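PDB 6B1Z: glutamate--tRNA ligase from Elizabethkingia anophelis, which probably attaches glutamate to its cognate tRNA in an ATP-dependent reaction, as a class I glutamyl-tRNA synthetase. Local coordinates for residues A[93-96]-A[97-101]; A[360-364]-A[365-369]; A[140-143]-A[144-148]; A[311-314]-A[315-318]. One frame throughout, in Å; residues are numbered along the deposited sequence.

From the N terminus the contacts come in the order interaction 1, interaction 3, interaction 4, interaction 2, strictly in series: none nests in or crosses another, and each is local to one continuous piece of chain. Interaction 1 starts helix 96-106, interaction 3 folds the loop between helices 119-131 and 154-162 into turns, and interaction 4 turns the chain out of helix 304-312; all three belong to the catalytic part of the enzyme. Interaction 2, in the anticodon-binding part, joins helix 348-361 to helix 364-377. Interactions 2 and 3 lie farthest apart, about 66 Å between centres on opposite sides of the chain's centre, while interactions 2 and 4 approach to about 14 Å between nearest atoms.

Interaction 1: A[93-96]-A[97-101]; sequences SERR and DIYDR. With FMT (formic acid), chain B; EDO (1,2-ethanediol), chain S.
Arg95 and Arg96 pack on Ile98, Tyr99 and Asp100 in a local contact that starts helix 96-106 in the catalytic domain, with Arg95, Ile98 and Tyr99 facing helix 210-220. Arg95 is the N-cap, and its carbonyl takes the first-turn bond from Tyr99 N (3.1 Å to Arg95 O). Asp100 N follows with 2.8 Å to Arg96 O. The Tyr99 ring folds back on Arg95: Arg95 O sits over one ring face, offset toward the rim, and Arg95 CB is 3.7 Å from Tyr99 CZ. The Arg95 side chain, bent at chi3 (66°), brings its guanidinium beside the first turn, where Ile98 CD1 rests over the centre of one face, 3.6 Å from Arg95 CZ, and Tyr99 OH stands at the edge in the plane. This is a helix N-terminus in which two residues one turn apart, Arg95 and Tyr99, share one acid: Asp217 of helix 210-220 takes a salt bridge from Arg95 NE on one oxygen and a hydrogen bond from Tyr99 OH on the other. Pro89 O and Tyr87 O hold Arg95 NH1. On another side of the turn, Arg96 NH1 and Asp100 OD1 form a long salt bridge of 3.6 Å, guanidinium and carboxylate planes 52° apart, while Arg96 NH2 bonds to Asp205 O. Two small molecules, both probably from the crystallisation liquor, bind at Asp97: a formic acid molecule accepts from Asp97 N at 2.9 Å through FMT O1, and a 1,2-ethanediol donates from O2 to Asp97 OD2 (2.7 Å).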
loop_
_atom_site.group_PDB
_atom_site.type_symbol
_atom_site.label_atom_id
_atom_site.label_comp_id
_atom_site.label_asym_id
_atom_site.label_seq_id
_atom_site.Cartn_x
_atom_site.Cartn_y
_atom_site.Cartn_z
ATOM N N SER A 93 -24.291 -3.072 -3.883
ATOM C CA SER A 93 -25.489 -2.233 -3.805
ATOM C C SER A 93 -26.476 -2.520 -4.932
ATOM O O SER A 93 -27.650 -2.146 -4.829
ATOM C CB SER A 93 -25.120 -0.747 -3.822
ATOM O OG SER A 93 -24.519 -0.358 -5.050
ATOM N N GLU A 94 -26.031 -3.190 -5.992
ATOM C CA GLU A 94 -26.842 -3.438 -7.170
ATOM C C GLU A 94 -27.368 -4.866 -7.230
ATOM O O GLU A 94 -27.929 -5.267 -8.259
ATOM C CB GLU A 94 -26.021 -3.105 -8.417
ATOM C CG GLU A 94 -25.676 -1.620 -8.474
ATOM C CD GLU A 94 -24.695 -1.278 -9.574
ATOM O OE1 GLU A 94 -24.321 -2.196 -10.326
ATOM O OE2 GLU A 94 -24.296 -0.094 -9.677
ATOM N N ARG A 95 -27.261 -5.620 -6.131
ATOM C CA ARG A 95 -27.580 -7.043 -6.124
ATOM C C ARG A 95 -28.739 -7.388 -5.193
ATOM O O ARG A 95 -28.843 -8.530 -4.733
ATOM C CB ARG A 95 -26.339 -7.858 -5.756
ATOM C CG ARG A 95 -25.180 -7.678 -6.770
ATOM C CD ARG A 95 -23.903 -8.373 -6.329
ATOM N NE ARG A 95 -23.999 -9.835 -6.291
ATOM C CZ ARG A 95 -23.823 -10.636 -7.337
ATOM N NH1 ARG A 95 -23.615 -10.137 -8.562
ATOM N NH2 ARG A 95 -23.910 -11.946 -7.160
ATOM N N ARG A 96 -29.636 -6.428 -4.940
ATOM C CA ARG A 96 -30.657 -6.634 -3.910
ATOM C C ARG A 96 -31.585 -7.805 -4.239
ATOM O O ARG A 96 -31.980 -8.549 -3.333
ATOM C CB ARG A 96 -31.465 -5.353 -3.692
ATOM C CG ARG A 96 -32.835 -5.621 -3.072
ATOM C CD ARG A 96 -33.632 -4.353 -2.808
ATOM N NE ARG A 96 -33.097 -3.583 -1.689
ATOM C CZ ARG A 96 -33.243 -3.916 -0.408
ATOM N NH1 ARG A 96 -33.900 -5.020 -0.066
ATOM N NH2 ARG A 96 -32.728 -3.144 0.533
ATOM N N ASP A 97 -31.939 -7.997 -5.518
ATOM C CA ASP A 97 -32.855 -9.093 -5.846
ATOM C C ASP A 97 -32.216 -10.453 -5.562
ATOM O O ASP A 97 -32.902 -11.389 -5.123
ATOM C CB ASP A 97 -33.308 -8.986 -7.300
ATOM C CG ASP A 97 -34.456 -8.012 -7.479
ATOM O OD1 ASP A 97 -34.706 -7.206 -6.553
ATOM O OD2 ASP A 97 -35.117 -8.058 -8.538
ATOM N N ILE A 98 -30.906 -10.579 -5.803
ATOM C CA ILE A 98 -30.181 -11.796 -5.439
ATOM C C ILE A 98 -30.237 -12.008 -3.936
ATOM O O ILE A 98 -30.504 -13.118 -3.447
ATOM C CB ILE A 98 -28.723 -11.722 -5.940
ATOM C CG1 ILE A 98 -28.696 -11.635 -7.464
ATOM C CG2 ILE A 98 -27.922 -12.919 -5.459
ATOM C CD1 ILE A 98 -27.352 -11.214 -8.051
ATOM N N TYR A 99 -29.977 -10.946 -3.176
ATOM C CA TYR A 99 -29.959 -11.086 -1.726
ATOM C C TYR A 99 -31.341 -11.442 -1.192
ATOM O O TYR A 99 -31.463 -12.242 -0.252
ATOM C CB TYR A 99 -29.452 -9.800 -1.083
ATOM C CG TYR A 99 -28.044 -9.415 -1.490
ATOM C CD1 TYR A 99 -27.045 -10.372 -1.683
ATOM C CD2 TYR A 99 -27.725 -8.083 -1.702
ATOM C CE1 TYR A 99 -25.742 -9.977 -2.063
ATOM C CE2 TYR A 99 -26.451 -7.687 -2.078
ATOM C CZ TYR A 99 -25.472 -8.631 -2.261
ATOM O OH TYR A 99 -24.220 -8.207 -2.647
ATOM N N ASP A 100 -32.394 -10.857 -1.771
ATOM C CA ASP A 100 -33.753 -11.171 -1.324
ATOM C C ASP A 100 -34.067 -12.649 -1.506
ATOM O O ASP A 100 -34.694 -13.272 -0.641
ATOM C CB ASP A 100 -34.765 -10.328 -2.097
ATOM C CG ASP A 100 -34.769 -8.876 -1.670
ATOM O OD1 ASP A 100 -34.113 -8.515 -0.674
ATOM O OD2 ASP A 100 -35.432 -8.079 -2.377
ATOM N N ARG A 101 -33.634 -13.225 -2.627
ATOM C CA ARG A 101 -33.843 -14.646 -2.884
ATOM C C ARG A 101 -33.234 -15.495 -1.773
ATOM O O ARG A 101 -33.879 -16.417 -1.256
ATOM C CB ARG A 101 -33.246 -14.994 -4.255
ATOM C CG ARG A 101 -33.255 -16.462 -4.644
ATOM C CD ARG A 101 -33.130 -16.635 -6.171
ATOM N NE ARG A 101 -31.755 -16.555 -6.665
ATOM C CZ ARG A 101 -31.285 -15.583 -7.447
ATOM N NH1 ARG A 101 -32.077 -14.589 -7.841
ATOM N NH2 ARG A 101 -30.018 -15.608 -7.844
HETATM C C FMT B . -32.521 -4.788 -7.863
HETATM O O1 FMT B . -32.050 -5.865 -7.502
HETATM O O2 FMT B . -31.916 -3.967 -8.551
HETATM C C1 EDO S . -37.512 -4.006 -9.554
HETATM O O1 EDO S . -36.325 -3.776 -8.786
HETATM C C2 EDO S . -37.526 -5.454 -10.023
HETATM O O2 EDO S . -37.167 -6.307 -8.929
#

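Interaction 2: A[360-364]-A[365-369]; sequences QLMSN and EAILP
The N-terminus of helix 364-377, entered by a short link from helix 348-361, is capped by Ser363 in the anticodon-binding region. Ser363 OG accepts from Ala366 N at 3.0 Å; with chi1 at 65° the hydroxyl oxygen lies between the backbone N and the carbonyl carbon, facing the first turn. Ser363 OG also comes within 3.3 Å of Ala366 CB. Ser363 O accepts from Ile367 N at 3.2 Å, with the donor tilted 20° from the carbonyl plane. Asn364 O then receives only weak bonds, from Leu368 N (3.0 Å) and from Ile367 N. Flanking this N-cap is a hydrophobic staple, the residue before the cap reaching the fourth residue of the helix: Met362 CE lies 3.9 Å from Ile367 CG1, and Met362 CB is equally near that atom. The thioether folds back at chi3 (62°), which also carries its methyl to Ala366 CB, 3.7 Å from Met362 CE. Ile367 continues inward, onto Ile391 of helix 384-394 and onto Val401 and Ile404 of helix 401-406. Lys395 NZ fixes the link from outside, bonding to both Asn364 OD1 and Met362 O.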
loop_
_atom_site.group_PDB
_atom_site.type_symbol
_atom_site.label_atom_id
_atom_site.label_comp_id
_atom_site.label_asym_id
_atom_site.label_seq_id
_atom_site.Cartn_x
_atom_site.Cartn_y
_atom_site.Cartn_z
ATOM N N GLN A 360 18.395 2.679 -9.956
ATOM C CA GLN A 360 19.746 2.529 -10.494
ATOM C C GLN A 360 19.747 1.790 -11.821
ATOM O O GLN A 360 20.671 1.970 -12.629
ATOM C CB GLN A 360 20.635 1.796 -9.487
ATOM C CG GLN A 360 21.042 2.630 -8.294
ATOM C CD GLN A 360 21.713 1.799 -7.213
ATOM O OE1 GLN A 360 21.775 0.571 -7.306
ATOM N NE2 GLN A 360 22.215 2.463 -6.181
ATOM N N LEU A 361 18.739 0.952 -12.061
ATOM C CA LEU A 361 18.648 0.152 -13.272
ATOM C C LEU A 361 17.855 0.828 -14.384
ATOM O O LEU A 361 17.892 0.351 -15.523
ATOM C CB LEU A 361 18.024 -1.209 -12.957
ATOM C CG LEU A 361 18.895 -2.193 -12.167
ATOM C CD1 LEU A 361 18.154 -3.497 -12.021
ATOM C CD2 LEU A 361 20.229 -2.405 -12.863
ATOM N N MET A 362 17.141 1.912 -14.089
ATOM C CA MET A 362 16.474 2.682 -15.136
ATOM C C MET A 362 17.501 3.354 -16.037
ATOM O O MET A 362 18.560 3.786 -15.588
ATOM C CB MET A 362 15.574 3.756 -14.522
ATOM C CG MET A 362 14.407 3.200 -13.736
ATOM S SD MET A 362 13.377 4.478 -13.002
ATOM C CE MET A 362 12.760 5.371 -14.430
ATOM N N SER A 363 17.172 3.454 -17.326
ATOM C CA SER A 363 18.005 4.236 -18.227
ATOM C C SER A 363 17.923 5.719 -17.873
ATOM O O SER A 363 16.959 6.189 -17.254
ATOM C CB SER A 363 17.565 4.037 -19.675
ATOM O OG SER A 363 16.259 4.559 -19.851
ATOM N N ASN A 364 18.945 6.460 -18.297
ATOM C CA ASN A 364 18.922 7.904 -18.103
ATOM C C ASN A 364 17.711 8.510 -18.800
ATOM O O ASN A 364 17.044 9.395 -18.249
ATOM C CB ASN A 364 20.225 8.540 -18.598
ATOM C CG ASN A 364 21.443 8.044 -17.829
ATOM O OD1 ASN A 364 21.320 7.573 -16.695
ATOM N ND2 ASN A 364 22.624 8.164 -18.432
ATOM N N GLU A 365 17.386 8.011 -20.003
ATOM C CA GLU A 365 16.214 8.511 -20.713
ATOM C C GLU A 365 14.917 8.244 -19.958
ATOM O O GLU A 365 14.000 9.071 -19.999
ATOM C CB GLU A 365 16.143 7.895 -22.106
ATOM C CG GLU A 365 17.198 8.414 -23.063
ATOM C CD GLU A 365 16.837 9.756 -23.692
ATOM O OE1 GLU A 365 16.081 10.539 -23.074
ATOM O OE2 GLU A 365 17.305 10.012 -24.817
ATOM N N ALA A 366 14.802 7.086 -19.290
ATOM C CA ALA A 366 13.585 6.782 -18.544
ATOM C C ALA A 366 13.398 7.724 -17.354
ATOM O O ALA A 366 12.258 8.023 -16.978
ATOM C CB ALA A 366 13.609 5.319 -18.073
ATOM N N ILE A 367 14.500 8.205 -16.775
ATOM C CA ILE A 367 14.463 9.123 -15.639
ATOM C C ILE A 367 14.199 10.560 -16.086
ATOM O O ILE A 367 13.647 11.360 -15.319
ATOM C CB ILE A 367 15.789 9.012 -14.867
ATOM C CG1 ILE A 367 15.911 7.635 -14.211
ATOM C CG2 ILE A 367 15.929 10.129 -13.817
ATOM C CD1 ILE A 367 17.316 7.328 -13.726
ATOM N N LEU A 368 14.578 10.914 -17.314
ATOM C CA LEU A 368 14.547 12.312 -17.752
ATOM C C LEU A 368 13.201 13.008 -17.571
ATOM O O LEU A 368 13.195 14.160 -17.106
ATOM C CB LEU A 368 14.998 12.411 -19.220
ATOM C CG LEU A 368 15.091 13.836 -19.786
ATOM C CD1 LEU A 368 16.162 14.649 -19.065
ATOM C CD2 LEU A 368 15.374 13.785 -21.278
ATOM N N PRO A 369 12.058 12.414 -17.926
ATOM C CA PRO A 369 10.795 13.169 -17.784
ATOM C C PRO A 369 10.515 13.613 -16.356
ATOM O O PRO A 369 10.176 14.782 -16.143
ATOM C CB PRO A 369 9.739 12.186 -18.304
ATOM C CG PRO A 369 10.500 11.251 -19.197
ATOM C CD PRO A 369 11.845 11.105 -18.578
#

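Interaction 3: A[140-143]-A[144-148]; sequences YETR and NRLRN
Arg143 and Asn144 run side by side and point the same way, their guanidinium and amide planes 61° apart, with Arg143 CG 4.1 Å from Asn144 OD1. The Arg143 guanidinium has Tyr140 CA over one face, offset toward the rim, and ends at Asp198 in a salt bridge and at Met173 O. Water fills the angle between Asn144 and Tyr140: one molecule lies over the centre of the Tyr140 ring and donates to Tyr140 O, and another accepts from Asn144 N at 2.9 Å. The backbone here makes a type I beta turn, Arg145 N to Thr142 O at 3.1 Å, the donor 52° out of the carbonyl plane. Leu146 CD1 packs 3.6 Å from Thr142 O. A second turn follows, closed by a weak bond from Leu146 N to Arg143 O (3.3 Å). Asn148 ND2 also donates to Arg143 O at 2.9 Å, and that oxygen lies close to the plane of the Asn148 amide, which chi1 (56°), with CG between backbone N and carbonyl carbon, turns toward it. With ND2 also on Tyr138 OH, and OD1 taking the amides of Ile150 and Ser151, the buried Asn148 is fixed in rotation, and a neutral amide ties the turns to the chain on both sides.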
loop_
_atom_site.group_PDB
_atom_site.type_symbol
_atom_site.label_atom_id
_atom_site.label_comp_id
_atom_site.label_asym_id
_atom_site.label_seq_id
_atom_site.Cartn_x
_atom_site.Cartn_y
_atom_site.Cartn_z
ATOM N N TYR A 140 -26.461 -16.955 22.482
ATOM C CA TYR A 140 -27.349 -17.951 23.077
ATOM C C TYR A 140 -27.762 -17.559 24.493
ATOM O O TYR A 140 -28.913 -17.773 24.890
ATOM C CB TYR A 140 -26.669 -19.322 23.076
ATOM C CG TYR A 140 -27.616 -20.430 23.467
ATOM C CD1 TYR A 140 -27.890 -20.685 24.804
ATOM C CD2 TYR A 140 -28.253 -21.207 22.501
ATOM C CE1 TYR A 140 -28.759 -21.680 25.171
ATOM C CE2 TYR A 140 -29.137 -22.205 22.862
ATOM C CZ TYR A 140 -29.375 -22.439 24.201
ATOM O OH TYR A 140 -30.248 -23.433 24.602
ATOM N N GLU A 141 -26.836 -16.983 25.265
ATOM C CA GLU A 141 -27.093 -16.640 26.663
ATOM C C GLU A 141 -28.090 -15.500 26.827
ATOM O O GLU A 141 -28.840 -15.479 27.814
ATOM C CB GLU A 141 -25.785 -16.255 27.344
ATOM C CG GLU A 141 -24.852 -17.423 27.606
ATOM C CD GLU A 141 -23.551 -16.980 28.251
ATOM O OE1 GLU A 141 -23.078 -15.856 27.948
ATOM O OE2 GLU A 141 -23.003 -17.757 29.061
ATOM N N THR A 142 -28.091 -14.530 25.909
ATOM C CA THR A 142 -28.890 -13.320 26.064
ATOM C C THR A 142 -30.117 -13.276 25.167
ATOM O O THR A 142 -30.996 -12.435 25.391
ATOM C CB THR A 142 -28.044 -12.056 25.791
ATOM O OG1 THR A 142 -27.503 -12.098 24.459
ATOM C CG2 THR A 142 -26.880 -11.937 26.776
ATOM N N ARG A 143 -30.206 -14.140 24.149
ATOM C CA ARG A 143 -31.274 -13.918 23.181
ATOM C C ARG A 143 -32.653 -14.105 23.806
ATOM O O ARG A 143 -33.611 -13.449 23.387
ATOM C CB ARG A 143 -31.092 -14.814 21.949
ATOM C CG ARG A 143 -31.364 -16.273 22.174
ATOM C CD ARG A 143 -31.390 -17.022 20.834
ATOM N NE ARG A 143 -30.066 -17.239 20.261
ATOM C CZ ARG A 143 -29.540 -18.439 20.021
ATOM N NH1 ARG A 143 -30.231 -19.545 20.322
ATOM N NH2 ARG A 143 -28.329 -18.540 19.476
ATOM N N ASN A 144 -32.775 -14.939 24.843
ATOM C CA ASN A 144 -34.103 -15.184 25.383
ATOM C C ASN A 144 -34.634 -14.055 26.254
ATOM O O ASN A 144 -35.825 -14.071 26.586
ATOM C CB ASN A 144 -34.121 -16.502 26.157
ATOM C CG ASN A 144 -34.117 -17.699 25.231
ATOM O OD1 ASN A 144 -33.153 -18.461 25.187
ATOM N ND2 ASN A 144 -35.192 -17.856 24.468
ATOM N N ARG A 145 -33.825 -13.061 26.623
ATOM C CA ARG A 145 -34.355 -11.922 27.360
ATOM C C ARG A 145 -34.414 -10.655 26.520
ATOM O O ARG A 145 -34.703 -9.579 27.054
ATOM C CB ARG A 145 -33.560 -11.680 28.644
ATOM C CG ARG A 145 -32.099 -11.300 28.498
ATOM C CD ARG A 145 -31.525 -11.178 29.911
ATOM N NE ARG A 145 -30.071 -11.287 29.993
ATOM C CZ ARG A 145 -29.280 -10.352 30.513
ATOM N NH1 ARG A 145 -29.799 -9.228 30.996
ATOM N NH2 ARG A 145 -27.969 -10.544 30.555
ATOM N N LEU A 146 -34.183 -10.760 25.219
ATOM C CA LEU A 146 -34.331 -9.635 24.315
ATOM C C LEU A 146 -35.629 -9.821 23.523
ATOM O O LEU A 146 -36.507 -10.598 23.929
ATOM C CB LEU A 146 -33.063 -9.527 23.461
ATOM C CG LEU A 146 -31.881 -9.045 24.320
ATOM C CD1 LEU A 146 -30.545 -9.279 23.627
ATOM C CD2 LEU A 146 -32.054 -7.572 24.691
ATOM N N ARG A 147 -35.782 -9.095 22.415
ATOM C CA ARG A 147 -37.057 -9.039 21.698
ATOM C C ARG A 147 -36.866 -9.583 20.287
ATOM O O ARG A 147 -36.458 -8.854 19.379
ATOM C CB ARG A 147 -37.612 -7.616 21.690
ATOM C CG ARG A 147 -38.114 -7.169 23.083
ATOM C CD ARG A 147 -38.671 -5.728 23.128
ATOM N NE ARG A 147 -39.641 -5.463 22.068
ATOM C CZ ARG A 147 -40.900 -5.894 22.073
ATOM N NH1 ARG A 147 -41.352 -6.623 23.086
ATOM N NH2 ARG A 147 -41.702 -5.595 21.059
ATOM N N ASN A 148 -37.170 -10.867 20.098
ATOM C CA ASN A 148 -36.907 -11.525 18.826
ATOM C C ASN A 148 -37.887 -12.688 18.670
ATOM O O ASN A 148 -38.676 -12.977 19.571
ATOM C CB ASN A 148 -35.443 -11.975 18.762
ATOM C CG ASN A 148 -35.074 -12.866 19.923
ATOM O OD1 ASN A 148 -35.612 -13.962 20.054
ATOM N ND2 ASN A 148 -34.173 -12.399 20.782
HETATM O O HOH W 1 -31.046 -16.809 26.209
HETATM O O HOH W 2 -32.260 -21.549 26.194
HETATM O O HOH W 3 -31.340 -19.596 23.815
HETATM O O HOH W 4 -28.823 -13.406 30.021
#

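Interaction 4: A[311-314]-A[315-318]; sequences VAML and GWSP
Met313 lays its thioether across the indole of Trp316, a Met-aromatic contact in which SD is 3.8 Å from Trp316 CE3. The approach is oblique, 49° off the normal of the six-membered ring, and the terminal methyl continues to Trp316 CZ3, 3.8 Å from Met313 CE. A bend at chi2 (-49°) brings the sulfur to Trp316 and Pro318. Pro318 closes the same cluster: its CD stands over the centre of the Trp316 ring and 3.7 Å from Met313 SD. At the ring edge, in the plane, lies Ala312 O, 3.4 Å from Trp316 CB and hydrogen-bonded to Tyr34 OH of helix 26-41. Between the two halves the chain leaves helix 304-312 through an inverse gamma turn centred on Leu314, marked by a weak bond from Gly315 N to Met313 O (2.9 Å). Gly315 adopts a phi of 108°, where a beta carbon would run into Leu314 O; that carbonyl bonds to Arg30 NH1. One water spans the turn, donating to Met313 O and to Trp316 O, each at 2.8 Å, and Met313 CA-H points at Trp316 O as well. Trp316 further meets Phe334 edge to face and packs on Met330 of helix 327-333. The buried core here is thus sulfur, indole and proline carbon, while the carbonyls of Ala312 and Leu314 are met by Tyr34 and Arg30, and that of Met313 by Gly315 N and a bound water.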
loop_
_atom_site.group_PDB
_atom_site.type_symbol
_atom_site.label_atom_id
_atom_site.label_comp_id
_atom_site.label_asym_id
_atom_site.label_seq_id
_atom_site.Cartn_x
_atom_site.Cartn_y
_atom_site.Cartn_z
ATOM N N VAL A 311 6.015 -4.695 -1.199
ATOM C CA VAL A 311 4.793 -5.180 -0.557
ATOM C C VAL A 311 4.731 -6.699 -0.589
ATOM O O VAL A 311 4.348 -7.341 0.399
ATOM C CB VAL A 311 3.560 -4.539 -1.226
ATOM C CG1 VAL A 311 2.266 -5.186 -0.684
ATOM C CG2 VAL A 311 3.527 -3.030 -0.942
ATOM N N ALA A 312 5.135 -7.305 -1.712
ATOM C CA ALA A 312 5.100 -8.759 -1.837
ATOM C C ALA A 312 5.912 -9.444 -0.755
ATOM O O ALA A 312 5.533 -10.513 -0.269
ATOM C CB ALA A 312 5.631 -9.174 -3.213
ATOM N N MET A 313 7.039 -8.851 -0.371
ATOM C CA MET A 313 7.943 -9.499 0.559
ATOM C C MET A 313 7.548 -9.292 2.016
ATOM O O MET A 313 8.295 -9.720 2.902
ATOM C CB MET A 313 9.374 -9.009 0.301
ATOM C CG MET A 313 9.859 -9.332 -1.116
ATOM S SD MET A 313 9.566 -11.063 -1.593
ATOM C CE MET A 313 10.177 -11.042 -3.278
ATOM N N LEU A 314 6.403 -8.655 2.281
ATOM C CA LEU A 314 5.868 -8.546 3.644
ATOM C C LEU A 314 5.170 -9.856 4.005
ATOM O O LEU A 314 3.941 -9.967 4.073
ATOM C CB LEU A 314 4.934 -7.344 3.760
ATOM C CG LEU A 314 5.599 -5.973 3.591
ATOM C CD1 LEU A 314 4.553 -4.876 3.565
ATOM C CD2 LEU A 314 6.618 -5.717 4.705
ATOM N N GLY A 315 5.986 -10.872 4.289
ATOM C CA GLY A 315 5.480 -12.153 4.732
ATOM C C GLY A 315 5.584 -13.264 3.717
ATOM O O GLY A 315 5.141 -14.381 4.001
ATOM N N TRP A 316 6.144 -13.005 2.542
ATOM C CA TRP A 316 6.406 -14.050 1.568
ATOM C C TRP A 316 7.879 -13.976 1.227
ATOM O O TRP A 316 8.411 -12.884 1.024
ATOM C CB TRP A 316 5.540 -13.886 0.311
ATOM C CG TRP A 316 5.913 -14.796 -0.841
ATOM C CD1 TRP A 316 5.842 -16.162 -0.869
ATOM C CD2 TRP A 316 6.381 -14.394 -2.136
ATOM N NE1 TRP A 316 6.255 -16.635 -2.095
ATOM C CE2 TRP A 316 6.592 -15.568 -2.890
ATOM C CE3 TRP A 316 6.650 -13.156 -2.727
ATOM C CZ2 TRP A 316 7.054 -15.539 -4.204
ATOM C CZ3 TRP A 316 7.114 -13.128 -4.030
ATOM C CH2 TRP A 316 7.314 -14.312 -4.755
ATOM N N SER A 317 8.545 -15.122 1.231
ATOM C CA SER A 317 9.947 -15.205 0.837
ATOM C C SER A 317 10.057 -16.303 -0.206
ATOM O O SER A 317 9.889 -17.493 0.133
ATOM C CB SER A 317 10.858 -15.468 2.034
ATOM O OG SER A 317 10.220 -16.274 3.011
ATOM N N PRO A 318 10.294 -15.958 -1.469
ATOM C CA PRO A 318 10.471 -16.989 -2.494
ATOM C C PRO A 318 11.601 -17.936 -2.121
ATOM O O PRO A 318 12.603 -17.536 -1.522
ATOM C CB PRO A 318 10.802 -16.182 -3.756
ATOM C CG PRO A 318 11.302 -14.869 -3.252
ATOM C CD PRO A 318 10.551 -14.606 -1.988
HETATM O O HOH W 5 10.299 -11.717 2.679
#